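Local coordinates for AP endonuclease, family protein 2 (Mycobacterium smegmatis, PDB 5TNV), which binds magnesium in a xylose isomerase-like TIM barrel and may act as an isomerase or endonuclease, at residues Asn280-Ile285 against Ile317-Thr322; Trp251-Tyr256 against Leu272-Gly277. One frame throughout, in Å; residues are numbered along the deposited sequence. Where two conformers were deposited one is given.

Contact 1 (Asn280-Ile285 against Ile317-Thr322); sequences NYRQII and ILQVLT
Q319 OE1 is gripped from two directions, by the guanidinium group of R282 and by a water. R282 NH1 donates to Q319 OE1 at 2.9 Å in a nearly straight bond. The oxygen lies close to the guanidinium plane, and the donor meets it on a lone pair in the carbonyl plane, although the two flat groups are themselves turned 41° apart. The water closes a second route: it accepts from R282 NH2 and donates to Q319 OE1 at 2.7 Å. R282 reaches this position with CG anti to the backbone N (chi1 -175°), the chain running extended until a bend at chi3 turns the head toward the other helix. NH2 also forms a salt bridge with D305 of the second subunit, so one guanidinium ties two helices of its own chain to a neighbour, and its rotation is fixed from several sides. Over one of its faces lies V320 CG2, 3.9 Å from R282 NH1.

The other branch of V320 serves the apolar half of the contact. V320 CG1 meets I285 CG2 at 3.8 Å, while L321 CD2 comes to the same I285 methyl at 3.9 Å, the L321 and I285 side chains crossing at about a right angle. Farther along, I285 CD1 rests against I317 CG1. N280 is the N-cap of helix 281-290: N280 OD1 accepts from Q283 N at 3.1 Å, and more weakly from R282 N. The two helix segments cross at -52°, their axes 10.1 Å apart at closest approach, with a polar bridge beside an aliphatic seam: the packing of neighbouring helices in the outer layer of a TIM barrel, here next to a subunit interface.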
ATOM      1  N   ASN A 280      -1.430   8.137  11.659  1.00  3.90           N
ATOM      2  CA  ASN A 280      -0.688   7.145  12.430  1.00  3.91           C
ATOM      3  C   ASN A 280      -1.639   6.526  13.441  1.00  3.70           C
ATOM      4  O   ASN A 280      -1.821   7.060  14.546  1.00  4.26           O
ATOM      5  CB  ASN A 280       0.526   7.753  13.103  1.00  4.12           C
ATOM      6  CG  ASN A 280       1.352   6.672  13.798  1.00  4.48           C
ATOM      7  OD1 ASN A 280       0.864   5.592  14.148  1.00  4.55           O
ATOM      8  ND2 ASN A 280       2.634   6.962  14.061  1.00  5.84           N
ATOM      9  N   TYR A 281      -2.298   5.422  13.064  1.00  4.20           N
ATOM     10  CA  TYR A 281      -3.291   4.851  13.968  1.00  4.13           C
ATOM     11  C   TYR A 281      -2.667   4.109  15.142  1.00  4.15           C
ATOM     12  O   TYR A 281      -3.410   3.817  16.119  1.00  4.39           O
ATOM     13  CB  TYR A 281      -4.279   3.969  13.203  1.00  4.51           C
ATOM     14  CG  TYR A 281      -5.401   4.784  12.564  1.00  3.93           C
ATOM     15  CD1 TYR A 281      -6.385   5.362  13.367  1.00  4.24           C
ATOM     16  CD2 TYR A 281      -5.491   4.981  11.208  1.00  3.89           C
ATOM     17  CE1 TYR A 281      -7.413   6.085  12.831  1.00  4.37           C
ATOM     18  CE2 TYR A 281      -6.528   5.718  10.643  1.00  4.04           C
ATOM     19  CZ  TYR A 281      -7.487   6.264  11.460  1.00  3.83           C
ATOM     20  OH  TYR A 281      -8.550   6.999  10.956  1.00  4.30           O
ATOM     21  N   ARG A 282      -1.370   3.781  15.118  1.00  4.31           N
ATOM     22  CA  ARG A 282      -0.736   3.244  16.333  1.00  4.71           C
ATOM     23  C   ARG A 282      -0.761   4.328  17.408  1.00  4.93           C
ATOM     24  O   ARG A 282      -1.187   4.131  18.539  1.00  5.56           O
ATOM     25  CB  ARG A 282       0.662   2.728  16.003  1.00  4.54           C
ATOM     26  CG  ARG A 282       1.349   2.041  17.180  1.00  4.75           C
ATOM     27  CD  ARG A 282       2.765   1.525  16.794  1.00  4.79           C
ATOM     28  NE  ARG A 282       2.669   0.695  15.622  1.00  4.60           N
ATOM     29  CZ  ARG A 282       2.214  -0.536  15.581  1.00  4.58           C
ATOM     30  NH1 ARG A 282       2.068  -1.248  16.681  1.00  5.26           N
ATOM     31  NH2 ARG A 282       1.947  -1.065  14.412  1.00  5.81           N
ATOM     32  N   GLN A 283      -0.278   5.529  17.045  1.00  5.08           N
ATOM     33  CA  GLN A 283      -0.299   6.658  17.961  1.00  5.39           C
ATOM     34  C   GLN A 283      -1.728   7.027  18.328  1.00  4.90           C
ATOM     35  O   GLN A 283      -2.025   7.316  19.496  1.00  5.58           O
ATOM     36  CB  GLN A 283       0.413   7.841  17.353  1.00  6.65           C
ATOM     37  CG  GLN A 283       1.899   7.741  17.234  1.00 13.05           C
ATOM     38  CD  GLN A 283       2.531   8.921  16.474  1.00 13.89           C
ATOM     39  OE1 GLN A 283       1.816   9.790  15.902  1.00 18.23           O
ATOM     40  NE2 GLN A 283       3.831   8.965  16.447  1.00 18.29           N
ATOM     41  N   ILE A 284      -2.631   7.070  17.358  1.00  4.85           N
ATOM     42  CA  ILE A 284      -3.989   7.575  17.624  1.00  4.82           C
ATOM     43  C   ILE A 284      -4.818   6.567  18.434  1.00  4.63           C
ATOM     44  O   ILE A 284      -5.562   7.004  19.329  1.00  5.17           O
ATOM     45  CB  ILE A 284      -4.648   8.041  16.308  1.00  5.48           C
ATOM     46  CG1 ILE A 284      -3.912   9.247  15.723  1.00  6.99           C
ATOM     47  CG2 ILE A 284      -6.132   8.272  16.494  1.00  6.89           C
ATOM     48  CD1 ILE A 284      -3.813  10.437  16.585  1.00 11.41           C
ATOM     49  N   ILE A 285      -4.723   5.281  18.172  1.00  4.72           N
ATOM     50  CA  ILE A 285      -5.426   4.318  19.027  1.00  4.32           C
ATOM     51  C   ILE A 285      -4.882   4.399  20.435  1.00  4.78           C
ATOM     52  O   ILE A 285      -5.640   4.380  21.404  1.00  5.57           O
ATOM     53  CB  ILE A 285      -5.363   2.897  18.453  1.00  4.60           C
ATOM     54  CG1 ILE A 285      -6.182   2.784  17.169  1.00  4.70           C
ATOM     55  CG2 ILE A 285      -5.806   1.858  19.474  1.00  5.54           C
ATOM     56  CD1 ILE A 285      -5.872   1.542  16.360  1.00  5.29           C
ATOM     57  N   ILE A 317      -5.499  -3.580  14.272  1.00  3.95           N
ATOM     58  CA  ILE A 317      -6.034  -3.026  15.514  1.00  4.32           C
ATOM     59  C   ILE A 317      -5.767  -3.993  16.665  1.00  4.05           C
ATOM     60  O   ILE A 317      -5.374  -3.578  17.760  1.00  4.59           O
ATOM     61  CB  ILE A 317      -7.537  -2.689  15.378  1.00  4.30           C
ATOM     62  CG1 ILE A 317      -7.776  -1.596  14.340  1.00  3.94           C
ATOM     63  CG2 ILE A 317      -8.152  -2.333  16.718  1.00  5.15           C
ATOM     64  CD1 ILE A 317      -9.202  -1.470  13.898  1.00  5.32           C
ATOM     65  N   LEU A 318      -5.986  -5.288  16.449  1.00  4.60           N
ATOM     66  CA  LEU A 318      -5.771  -6.260  17.506  0.50  4.99           C
ATOM     67  C   LEU A 318      -4.311  -6.208  17.966  1.00  4.95           C
ATOM     68  O   LEU A 318      -4.080  -6.279  19.180  1.00  5.68           O
ATOM     69  CB  LEU A 318      -6.222  -7.622  16.989  0.50  5.09           C
ATOM     70  CG  LEU A 318      -5.958  -8.807  17.917  0.50  5.00           C
ATOM     71  CD1 LEU A 318      -6.754  -8.648  19.198  0.50  5.87           C
ATOM     72  CD2 LEU A 318      -6.241 -10.107  17.178  0.50  6.50           C
ATOM     73  N   GLN A 319      -3.338  -6.082  17.091  1.00  4.83           N
ATOM     74  CA  GLN A 319      -1.937  -6.008  17.540  1.00  4.98           C
ATOM     75  C   GLN A 319      -1.732  -4.729  18.324  1.00  4.69           C
ATOM     76  O   GLN A 319      -0.992  -4.751  19.345  1.00  5.21           O
ATOM     77  CB  GLN A 319      -0.986  -6.153  16.354  1.00  5.86           C
ATOM     78  CG  GLN A 319       0.474  -6.283  16.782  1.00  6.20           C
ATOM     79  CD  GLN A 319       1.223  -5.010  17.168  1.00  5.71           C
ATOM     80  OE1 GLN A 319       0.948  -3.915  16.659  1.00  5.81           O
ATOM     81  NE2 GLN A 319       2.140  -5.130  18.098  1.00  6.21           N
ATOM     82  N   VAL A 320      -2.195  -3.595  17.861  1.00  4.52           N
ATOM     83  CA  VAL A 320      -1.991  -2.330  18.541  1.00  4.93           C
ATOM     84  C   VAL A 320      -2.580  -2.423  19.961  1.00  4.84           C
ATOM     85  O   VAL A 320      -1.933  -2.026  20.937  1.00  5.14           O
ATOM     86  CB  VAL A 320      -2.593  -1.154  17.739  1.00  4.92           C
ATOM     87  CG1 VAL A 320      -2.584   0.142  18.548  1.00  5.85           C
ATOM     88  CG2 VAL A 320      -1.835  -0.937  16.426  1.00  5.25           C
ATOM     89  N   LEU A 321      -3.798  -2.920  20.058  1.00  4.91           N
ATOM     90  CA  LEU A 321      -4.481  -3.059  21.354  1.00  5.32           C
ATOM     91  C   LEU A 321      -3.742  -4.019  22.253  1.00  5.59           C
ATOM     92  O   LEU A 321      -3.598  -3.777  23.458  1.00  6.39           O
ATOM     93  CB  LEU A 321      -5.926  -3.553  21.189  1.00  5.58           C
ATOM     94  CG  LEU A 321      -6.913  -2.603  20.527  1.00  5.31           C
ATOM     95  CD1 LEU A 321      -8.256  -3.286  20.356  1.00  6.66           C
ATOM     96  CD2 LEU A 321      -7.089  -1.281  21.303  1.00  6.61           C
ATOM     97  N   THR A 322      -3.274  -5.127  21.687  1.00  5.63           N
ATOM     98  CA  THR A 322      -2.587  -6.145  22.512  1.00  6.22           C
ATOM     99  C   THR A 322      -1.372  -5.505  23.176  1.00  5.92           C
ATOM    100  O   THR A 322      -1.153  -5.645  24.388  1.00  7.26           O
ATOM    101  CB  THR A 322      -2.187  -7.347  21.686  1.00  6.59           C
ATOM    102  OG1 THR A 322      -3.372  -8.003  21.197  1.00  7.61           O
ATOM    103  CG2 THR A 322      -1.347  -8.366  22.458  1.00  7.83           C
TER
HETATM  104  O   HOH W   1      -0.188  -3.376  14.296  1.00 11.28           O

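Contact 2 (Trp251-Tyr256 against Leu272-Gly277); sequences WHIKNY and LPLKYG
In this TIM barrel, strand 251-261 carries a metal ligand at one end and pairs with the antiparallel strand 266-272 farther along; the contact joins strand 251-261 to the loop between strand 266-272 and helix 281-290. H252 ND1 binds magnesium, together with E193 and D223. K254 NZ forms salt bridges with D223, itself one of those metal ligands, and with E300, which places K254 beside the metal site. Across the contact, N255 hydrogen-bonds to L272-G277 by side chain and backbone alike, while I253 packs against it through its aliphatic side chain.

L272 N donates to N255 O at 3.2 Å, and a water bridges N255 N and L272 O, accepting from N255 N and donating to L272 O at 2.8 Å. One direct bond and one relayed through water thus connect the two backbones here.

I253 and L274 supply the apolar part. Their side chains cross at about a right angle, I253 CG1 lying 4.0 Å from L274 CD2. With its CG anti to the carbonyl carbon (chi1 -61°), L274 also sends CD2 over the strand backbone, where it meets K254 CA at 3.6 Å. I253 CD1 meanwhile sits over the centre of one face of the W251 ring.

The amide of N255 is fixed flat against the loop. G277 passes close to it, its CA 3.5 Å from N255 CG, a closeness suited to a residue with no side chain. N255 OD1 accepts a weak bond from Y256 N, and ND2 is shared between two backbone carbonyls, V279 O and L274 O. The bond from N255 ND2 to L274 O is 2.9 Å long with an N-H...O angle of 153°, the acceptor lying in the plane of the amide.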
ATOM      1  N   TRP A 251     -16.256   4.048  16.823  1.00  4.12           N
ATOM      2  CA  TRP A 251     -15.193   4.494  15.912  1.00  3.86           C
ATOM      3  C   TRP A 251     -15.217   3.682  14.599  1.00  3.47           C
ATOM      4  O   TRP A 251     -14.754   2.564  14.559  1.00  4.14           O
ATOM      5  CB  TRP A 251     -13.854   4.367  16.630  1.00  4.14           C
ATOM      6  CG  TRP A 251     -12.721   5.165  16.032  1.00  3.73           C
ATOM      7  CD1 TRP A 251     -12.642   5.904  14.875  1.00  4.10           C
ATOM      8  CD2 TRP A 251     -11.431   5.295  16.673  1.00  3.94           C
ATOM      9  NE1 TRP A 251     -11.387   6.461  14.766  1.00  4.04           N
ATOM     10  CE2 TRP A 251     -10.634   6.111  15.848  1.00  3.91           C
ATOM     11  CE3 TRP A 251     -10.933   4.784  17.849  1.00  4.25           C
ATOM     12  CZ2 TRP A 251      -9.326   6.420  16.210  1.00  4.31           C
ATOM     13  CZ3 TRP A 251      -9.617   5.082  18.223  1.00  5.13           C
ATOM     14  CH2 TRP A 251      -8.833   5.893  17.390  1.00  5.05           C
ATOM     15  N   HIS A 252     -15.710   4.326  13.544  1.00  3.80           N
ATOM     16  CA  HIS A 252     -15.451   3.917  12.161  1.00  3.80           C
ATOM     17  C   HIS A 252     -13.997   4.321  11.867  1.00  3.50           C
ATOM     18  O   HIS A 252     -13.677   5.512  11.936  1.00  3.68           O
ATOM     19  CB  HIS A 252     -16.361   4.617  11.171  1.00  3.73           C
ATOM     20  CG  HIS A 252     -17.763   4.160  11.081  1.00  3.85           C
ATOM     21  ND1 HIS A 252     -18.581   4.623  10.075  1.00  4.37           N
ATOM     22  CD2 HIS A 252     -18.467   3.312  11.889  1.00  4.11           C
ATOM     23  CE1 HIS A 252     -19.742   4.026  10.286  1.00  5.21           C
ATOM     24  NE2 HIS A 252     -19.736   3.231  11.335  1.00  4.55           N
ATOM     25  N   ILE A 253     -13.176   3.347  11.559  1.00  3.46           N
ATOM     26  CA  ILE A 253     -11.715   3.579  11.543  1.00  3.95           C
ATOM     27  C   ILE A 253     -11.167   3.136  10.183  1.00  3.93           C
ATOM     28  O   ILE A 253     -11.150   1.948   9.871  1.00  5.28           O
ATOM     29  CB  ILE A 253     -11.071   2.889  12.760  1.00  4.16           C
ATOM     30  CG1 ILE A 253      -9.567   3.202  12.832  1.00  4.92           C
ATOM     31  CG2 ILE A 253     -11.340   1.403  12.850  1.00  4.56           C
ATOM     32  CD1 ILE A 253      -8.920   2.849  14.162  1.00  5.50           C
ATOM     33  N   LYS A 254     -10.697   4.111   9.416  1.00  3.52           N
ATOM     34  CA  LYS A 254     -10.157   3.868   8.068  1.00  3.37           C
ATOM     35  C   LYS A 254      -9.081   4.904   7.786  1.00  3.24           C
ATOM     36  O   LYS A 254      -8.985   5.954   8.432  1.00  3.69           O
ATOM     37  CB  LYS A 254     -11.250   3.861   6.998  1.00  3.53           C
ATOM     38  CG  LYS A 254     -12.012   5.148   6.817  1.00  3.85           C
ATOM     39  CD  LYS A 254     -12.925   5.104   5.597  1.00  4.09           C
ATOM     40  CE  LYS A 254     -13.851   6.313   5.433  1.00  4.01           C
ATOM     41  NZ  LYS A 254     -14.928   6.305   6.453  1.00  4.44           N
ATOM     42  N   ASN A 255      -8.288   4.628   6.732  1.00  3.18           N
ATOM     43  CA  ASN A 255      -7.169   5.481   6.389  1.00  3.22           C
ATOM     44  C   ASN A 255      -7.075   5.710   4.870  1.00  3.00           C
ATOM     45  O   ASN A 255      -7.625   4.962   4.056  1.00  3.16           O
ATOM     46  CB  ASN A 255      -5.849   4.921   6.935  1.00  3.37           C
ATOM     47  CG  ASN A 255      -4.817   5.934   7.379  1.00  3.36           C
ATOM     48  OD1 ASN A 255      -4.990   7.157   7.150  1.00  3.62           O
ATOM     49  ND2 ASN A 255      -3.765   5.479   8.007  1.00  3.55           N
ATOM     50  N   TYR A 256      -6.321   6.737   4.531  1.00  3.12           N
ATOM     51  CA  TYR A 256      -6.054   7.171   3.171  1.00  2.96           C
ATOM     52  C   TYR A 256      -4.641   7.701   3.100  1.00  2.95           C
ATOM     53  O   TYR A 256      -4.222   8.377   4.060  1.00  3.62           O
ATOM     54  CB  TYR A 256      -6.960   8.330   2.728  1.00  3.19           C
ATOM     55  CG  TYR A 256      -8.407   7.970   2.677  1.00  3.17           C
ATOM     56  CD1 TYR A 256      -9.216   7.954   3.804  1.00  3.45           C
ATOM     57  CD2 TYR A 256      -9.015   7.628   1.459  1.00  3.65           C
ATOM     58  CE1 TYR A 256     -10.538   7.613   3.755  1.00  3.47           C
ATOM     59  CE2 TYR A 256     -10.354   7.289   1.383  1.00  3.50           C
ATOM     60  CZ  TYR A 256     -11.138   7.270   2.552  1.00  3.53           C
ATOM     61  OH  TYR A 256     -12.470   6.968   2.536  1.00  3.71           O
ATOM     62  N   LEU A 272      -6.287   3.205   1.770  1.00  3.17           N
ATOM     63  CA  LEU A 272      -5.238   2.266   2.073  1.00  3.40           C
ATOM     64  C   LEU A 272      -5.494   1.628   3.434  1.00  3.24           C
ATOM     65  O   LEU A 272      -6.202   2.228   4.263  1.00  3.27           O
ATOM     66  CB  LEU A 272      -3.862   2.946   2.153  1.00  3.55           C
ATOM     67  CG  LEU A 272      -3.253   3.407   0.823  1.00  3.97           C
ATOM     68  CD1 LEU A 272      -1.986   4.198   1.107  1.00  5.01           C
ATOM     69  CD2 LEU A 272      -2.964   2.232  -0.089  1.00  5.20           C
ATOM     70  N   PRO A 273      -4.894   0.456   3.704  1.00  3.17           N
ATOM     71  CA  PRO A 273      -4.892  -0.082   5.073  1.00  3.58           C
ATOM     72  C   PRO A 273      -4.504   0.960   6.112  1.00  3.16           C
ATOM     73  O   PRO A 273      -3.720   1.881   5.859  1.00  3.46           O
ATOM     74  CB  PRO A 273      -3.857  -1.194   4.999  1.00  4.22           C
ATOM     75  CG  PRO A 273      -3.932  -1.668   3.550  1.00  4.09           C
ATOM     76  CD  PRO A 273      -4.187  -0.413   2.771  1.00  3.90           C
ATOM     77  N   LEU A 274      -5.027   0.763   7.326  1.00  3.44           N
ATOM     78  CA  LEU A 274      -4.655   1.601   8.448  1.00  3.44           C
ATOM     79  C   LEU A 274      -3.136   1.804   8.552  1.00  3.51           C
ATOM     80  O   LEU A 274      -2.689   2.935   8.792  1.00  3.70           O
ATOM     81  CB  LEU A 274      -5.157   1.070   9.792  1.00  3.68           C
ATOM     82  CG  LEU A 274      -6.677   0.930   9.948  1.00  3.72           C
ATOM     83  CD1 LEU A 274      -7.009   0.431  11.344  1.00  6.03           C
ATOM     84  CD2 LEU A 274      -7.420   2.210   9.629  1.00  5.40           C
ATOM     85  N   LYS A 275      -2.360   0.739   8.400  1.00  3.40           N
ATOM     86  CA  LYS A 275      -0.920   0.812   8.595  1.00  3.49           C
ATOM     87  C   LYS A 275      -0.199   1.744   7.614  1.00  3.50           C
ATOM     88  O   LYS A 275       0.907   2.156   7.890  1.00  4.20           O
ATOM     89  CB  LYS A 275      -0.323  -0.606   8.488  1.00  4.28           C
ATOM     90  CG  LYS A 275       1.140  -0.720   8.982  1.00  4.75           C
ATOM     91  CD  LYS A 275       1.658  -2.134   8.947  1.00  5.67           C
ATOM     92  CE  LYS A 275       0.986  -3.063   9.873  1.00  5.95           C
ATOM     93  NZ  LYS A 275       1.549  -4.420   9.876  1.00  8.08           N
ATOM     94  N   TYR A 276      -0.803   1.983   6.439  1.00  3.42           N
ATOM     95  CA  TYR A 276      -0.086   2.618   5.317  1.00  3.72           C
ATOM     96  C   TYR A 276      -0.528   4.011   4.990  1.00  3.66           C
ATOM     97  O   TYR A 276       0.125   4.659   4.153  1.00  4.25           O
ATOM     98  CB  TYR A 276      -0.178   1.746   4.047  1.00  3.87           C
ATOM     99  CG  TYR A 276       0.247   0.328   4.192  1.00  3.93           C
ATOM    100  CD1 TYR A 276       1.244  -0.082   5.093  1.00  4.05           C
ATOM    101  CD2 TYR A 276      -0.363  -0.639   3.428  1.00  5.36           C
ATOM    102  CE1 TYR A 276       1.610  -1.412   5.205  1.00  4.35           C
ATOM    103  CE2 TYR A 276      -0.021  -1.975   3.562  1.00  6.20           C
ATOM    104  CZ  TYR A 276       0.965  -2.372   4.438  1.00  5.03           C
ATOM    105  OH  TYR A 276       1.260  -3.695   4.525  1.00  7.30           O
ATOM    106  N   GLY A 277      -1.632   4.511   5.545  1.00  3.73           N
ATOM    107  CA  GLY A 277      -2.132   5.811   5.193  1.00  3.83           C
ATOM    108  C   GLY A 277      -1.558   6.949   6.015  1.00  3.55           C
ATOM    109  O   GLY A 277      -0.595   6.753   6.775  1.00  4.21           O
TER
HETATM  110  O   HOH W   2      -8.462   1.775   5.785  1.00  3.75           O

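In the fold
Contact 2 closes before contact 1 opens, so the two follow in series along the chain, and their centres lie 11 Å apart on the same side of the chain's centre. The loop after strand 266-272 leads straight into helix 281-290, which packs against helix 306-325. Y281 joins the contacts: its OH probably hydrogen-bonds K254 O, the oxygens Y281 OH and K254 O being 2.8 Å apart, and its ring packs on I253 and N255. A second junction is apolar, I317 meeting L274. Both contacts also border the second subunit, so the three-chain assembly lies close to the strand that carries the magnesium ligand H252.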